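Local atomic coordinates of polyguluronate lyase (Corynebacterium sp., PDB entry 1UAI), a protein that probably cleaves the poly(alpha-L-guluronate) blocks of alginate as a lyase, on a jellyroll beta-sandwich scaffold. Residues H95-R100 with G160-S165. Numbering follows the deposited sequence.
Sequences HTMVFR and GKFVVS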
ATOM      1  N   HIS A  95      15.340   5.336  -7.851  1.00  5.64           N
ATOM      2  CA  HIS A  95      14.209   4.440  -7.657  1.00  5.10           C
ATOM      3  C   HIS A  95      12.922   5.215  -7.497  1.00  4.61           C
ATOM      4  O   HIS A  95      12.769   6.008  -6.567  1.00  4.93           O
ATOM      5  CB  HIS A  95      14.528   3.572  -6.452  1.00  6.26           C
ATOM      6  CG  HIS A  95      15.903   2.990  -6.527  1.00  6.91           C
ATOM      7  ND1 HIS A  95      17.007   3.593  -5.965  1.00  8.85           N
ATOM      8  CD2 HIS A  95      16.371   1.934  -7.230  1.00  6.55           C
ATOM      9  CE1 HIS A  95      18.095   2.935  -6.324  1.00  6.63           C
ATOM     10  NE2 HIS A  95      17.736   1.924  -7.093  1.00  8.47           N
ATOM     11  N   THR A  96      11.991   4.960  -8.407  1.00  4.37           N
ATOM     12  CA  THR A  96      10.741   5.693  -8.445  1.00  4.75           C
ATOM     13  C   THR A  96       9.476   4.856  -8.437  1.00  4.71           C
ATOM     14  O   THR A  96       9.413   3.804  -9.069  1.00  4.55           O
ATOM     15  CB  THR A  96      10.683   6.551  -9.738  1.00  5.08           C
ATOM     16  OG1 THR A  96      11.882   7.325  -9.858  1.00  5.76           O
ATOM     17  CG2 THR A  96       9.476   7.472  -9.736  1.00  6.36           C
ATOM     18  N   MET A  97       8.473   5.326  -7.699  1.00  4.67           N
ATOM     19  CA  MET A  97       7.162   4.700  -7.735  1.00  4.65           C
ATOM     20  C   MET A  97       6.159   5.827  -7.888  1.00  4.94           C
ATOM     21  O   MET A  97       6.133   6.768  -7.089  1.00  5.01           O
ATOM     22  CB  MET A  97       6.793   3.895  -6.484  1.00  4.95           C
ATOM     23  CG  MET A  97       5.328   3.416  -6.578  1.00  5.86           C
ATOM     24  SD  MET A  97       4.764   2.138  -5.441  1.00  5.29           S
ATOM     25  CE  MET A  97       4.843   3.027  -3.888  1.00  5.15           C
ATOM     26  N   VAL A  98       5.371   5.747  -8.952  1.00  4.54           N
ATOM     27  CA  VAL A  98       4.314   6.711  -9.205  1.00  5.74           C
ATOM     28  C   VAL A  98       3.030   5.911  -9.091  1.00  5.44           C
ATOM     29  O   VAL A  98       2.905   4.837  -9.684  1.00  6.34           O
ATOM     30  CB  VAL A  98       4.384   7.307 -10.624  1.00  8.04           C
ATOM     31  CG1 VAL A  98       3.190   8.230 -10.857  1.00 10.26           C
ATOM     32  CG2 VAL A  98       5.684   8.066 -10.808  1.00 10.07           C
ATOM     33  N   PHE A  99       2.081   6.421  -8.322  1.00  6.01           N
ATOM     34  CA  PHE A  99       0.822   5.721  -8.161  1.00  6.04           C
ATOM     35  C   PHE A  99      -0.332   6.700  -8.067  1.00  5.70           C
ATOM     36  O   PHE A  99      -0.150   7.862  -7.702  1.00  6.22           O
ATOM     37  CB  PHE A  99       0.864   4.839  -6.904  1.00  7.39           C
ATOM     38  CG  PHE A  99       0.983   5.611  -5.616  1.00  6.19           C
ATOM     39  CD1 PHE A  99      -0.154   6.031  -4.929  1.00  6.97           C
ATOM     40  CD2 PHE A  99       2.235   5.937  -5.098  1.00  6.59           C
ATOM     41  CE1 PHE A  99      -0.044   6.764  -3.749  1.00  6.83           C
ATOM     42  CE2 PHE A  99       2.354   6.668  -3.922  1.00  6.78           C
ATOM     43  CZ  PHE A  99       1.214   7.083  -3.246  1.00  6.49           C
ATOM     44  N   ARG A 100      -1.513   6.232  -8.444  1.00  5.41           N
ATOM     45  CA  ARG A 100      -2.719   7.037  -8.346  1.00  5.22           C
ATOM     46  C   ARG A 100      -3.683   6.180  -7.559  1.00  4.76           C
ATOM     47  O   ARG A 100      -3.964   5.044  -7.941  1.00  5.47           O
ATOM     48  CB  ARG A 100      -3.299   7.357  -9.721  1.00  7.43           C
ATOM     49  CG  ARG A 100      -2.483   8.377 -10.482  1.00  9.59           C
ATOM     50  CD  ARG A 100      -3.105   8.722 -11.817  1.00 12.70           C
ATOM     51  NE  ARG A 100      -2.187   9.518 -12.622  1.00 15.92           N
ATOM     52  CZ  ARG A 100      -2.409   9.868 -13.883  1.00 15.88           C
ATOM     53  NH1 ARG A 100      -3.528   9.492 -14.488  1.00 18.39           N
ATOM     54  NH2 ARG A 100      -1.509  10.585 -14.541  1.00 17.70           N
ATOM     55  N   GLY A 160       0.564  10.054  -6.088  1.00  5.40           N
ATOM     56  CA  GLY A 160       1.679  10.112  -5.168  1.00  5.39           C
ATOM     57  C   GLY A 160       2.925   9.636  -5.880  1.00  5.04           C
ATOM     58  O   GLY A 160       2.848   8.875  -6.847  1.00  4.84           O
ATOM     59  N   LYS A 161       4.079  10.100  -5.423  1.00  5.14           N
ATOM     60  CA  LYS A 161       5.329   9.673  -6.023  1.00  5.20           C
ATOM     61  C   LYS A 161       6.470   9.671  -5.025  1.00  4.82           C
ATOM     62  O   LYS A 161       6.607  10.590  -4.217  1.00  5.63           O
ATOM     63  CB  LYS A 161       5.714  10.572  -7.207  1.00  5.81           C
ATOM     64  CG  LYS A 161       7.014  10.145  -7.894  1.00  8.06           C
ATOM     65  CD  LYS A 161       7.293  10.914  -9.180  1.00 10.50           C
ATOM     66  CE  LYS A 161       7.600  12.379  -8.921  1.00 11.24           C
ATOM     67  NZ  LYS A 161       7.980  13.088 -10.178  1.00 12.79           N
ATOM     68  N   PHE A 162       7.264   8.608  -5.076  1.00  4.89           N
ATOM     69  CA  PHE A 162       8.457   8.473  -4.250  1.00  4.47           C
ATOM     70  C   PHE A 162       9.621   8.457  -5.235  1.00  4.85           C
ATOM     71  O   PHE A 162       9.575   7.731  -6.230  1.00  5.36           O
ATOM     72  CB  PHE A 162       8.520   7.125  -3.527  1.00  5.16           C
ATOM     73  CG  PHE A 162       7.553   6.959  -2.393  1.00  4.98           C
ATOM     74  CD1 PHE A 162       7.679   7.698  -1.222  1.00  5.89           C
ATOM     75  CD2 PHE A 162       6.574   5.974  -2.461  1.00  5.42           C
ATOM     76  CE1 PHE A 162       6.845   7.449  -0.130  1.00  6.37           C
ATOM     77  CE2 PHE A 162       5.738   5.718  -1.379  1.00  6.01           C
ATOM     78  CZ  PHE A 162       5.874   6.454  -0.210  1.00  6.72           C
ATOM     79  N   VAL A 163      10.652   9.249  -4.970  1.00  4.89           N
ATOM     80  CA  VAL A 163      11.851   9.234  -5.803  1.00  5.95           C
ATOM     81  C   VAL A 163      13.006   9.118  -4.819  1.00  5.14           C
ATOM     82  O   VAL A 163      13.204   9.997  -3.978  1.00  5.89           O
ATOM     83  CB  VAL A 163      12.034  10.520  -6.640  1.00  6.03           C
ATOM     84  CG1 VAL A 163      13.330  10.432  -7.440  1.00  7.75           C
ATOM     85  CG2 VAL A 163      10.862  10.705  -7.585  1.00  6.95           C
ATOM     86  N   VAL A 164      13.743   8.016  -4.905  1.00  5.32           N
ATOM     87  CA  VAL A 164      14.869   7.785  -4.013  1.00  5.68           C
ATOM     88  C   VAL A 164      16.175   7.798  -4.791  1.00  5.25           C
ATOM     89  O   VAL A 164      16.330   7.074  -5.776  1.00  5.90           O
ATOM     90  CB  VAL A 164      14.749   6.426  -3.286  1.00  5.64           C
ATOM     91  CG1 VAL A 164      15.833   6.314  -2.221  1.00  6.45           C
ATOM     92  CG2 VAL A 164      13.370   6.278  -2.670  1.00  6.04           C
ATOM     93  N   SER A 165      17.104   8.636  -4.347  1.00  6.10           N
ATOM     94  CA  SER A 165      18.413   8.744  -4.979  1.00  6.49           C
ATOM     95  C   SER A 165      19.327   9.585  -4.097  1.00  6.93           C
ATOM     96  O   SER A 165      18.858  10.443  -3.352  1.00  6.99           O
ATOM     97  CB  SER A 165      18.292   9.389  -6.364  1.00  8.60           C
ATOM     98  OG  SER A 165      17.828  10.724  -6.272  1.00 11.41           O
TER
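The ring of Phe99 lies over Gly160, whose CA sits 3.9 Å from the ring centroid, 22° off the normal and displaced toward the rim: a CH-pi contact across an antiparallel strand pair. Phe99 CG stands between the backbone N and the carbonyl carbon (chi1 65°), and its ring covers the glycine. With no side chain on Gly160, Phe99 CZ comes within 3.6 Å of its CA. The same two residues pair through their backbones, Phe99 N giving a nearly straight bond to Gly160 O (170°) and Gly160 N bonding back to Phe99 O.

On this face Met97 and Phe162 run side by side. The Met97 chain bends at chi3, bringing CE to the edge of the Phe162 ring, in its plane, 3.7 Å from CD2. Strands 95-105 and 158-165 are neighbours in the seven-stranded sheet of the jellyroll sandwich, and this buried face packs against the other sheet of the sandwich: Phe128 meets both phenylalanine rings edge-to-face, while Ala116 touches Phe99 and Ile118 touches Phe162.

The other face is partly exposed. Here Val98 and Lys161 lie alongside each other, Val98 CG2 resting 3.7 Å from Lys161 CD; farther along, Thr96 and Val163 point the same way, with their CG2 methyls 4.1 Å apart. Lys161 bends away beyond CD and makes a cation-pi contact with Tyr172 on the next strand.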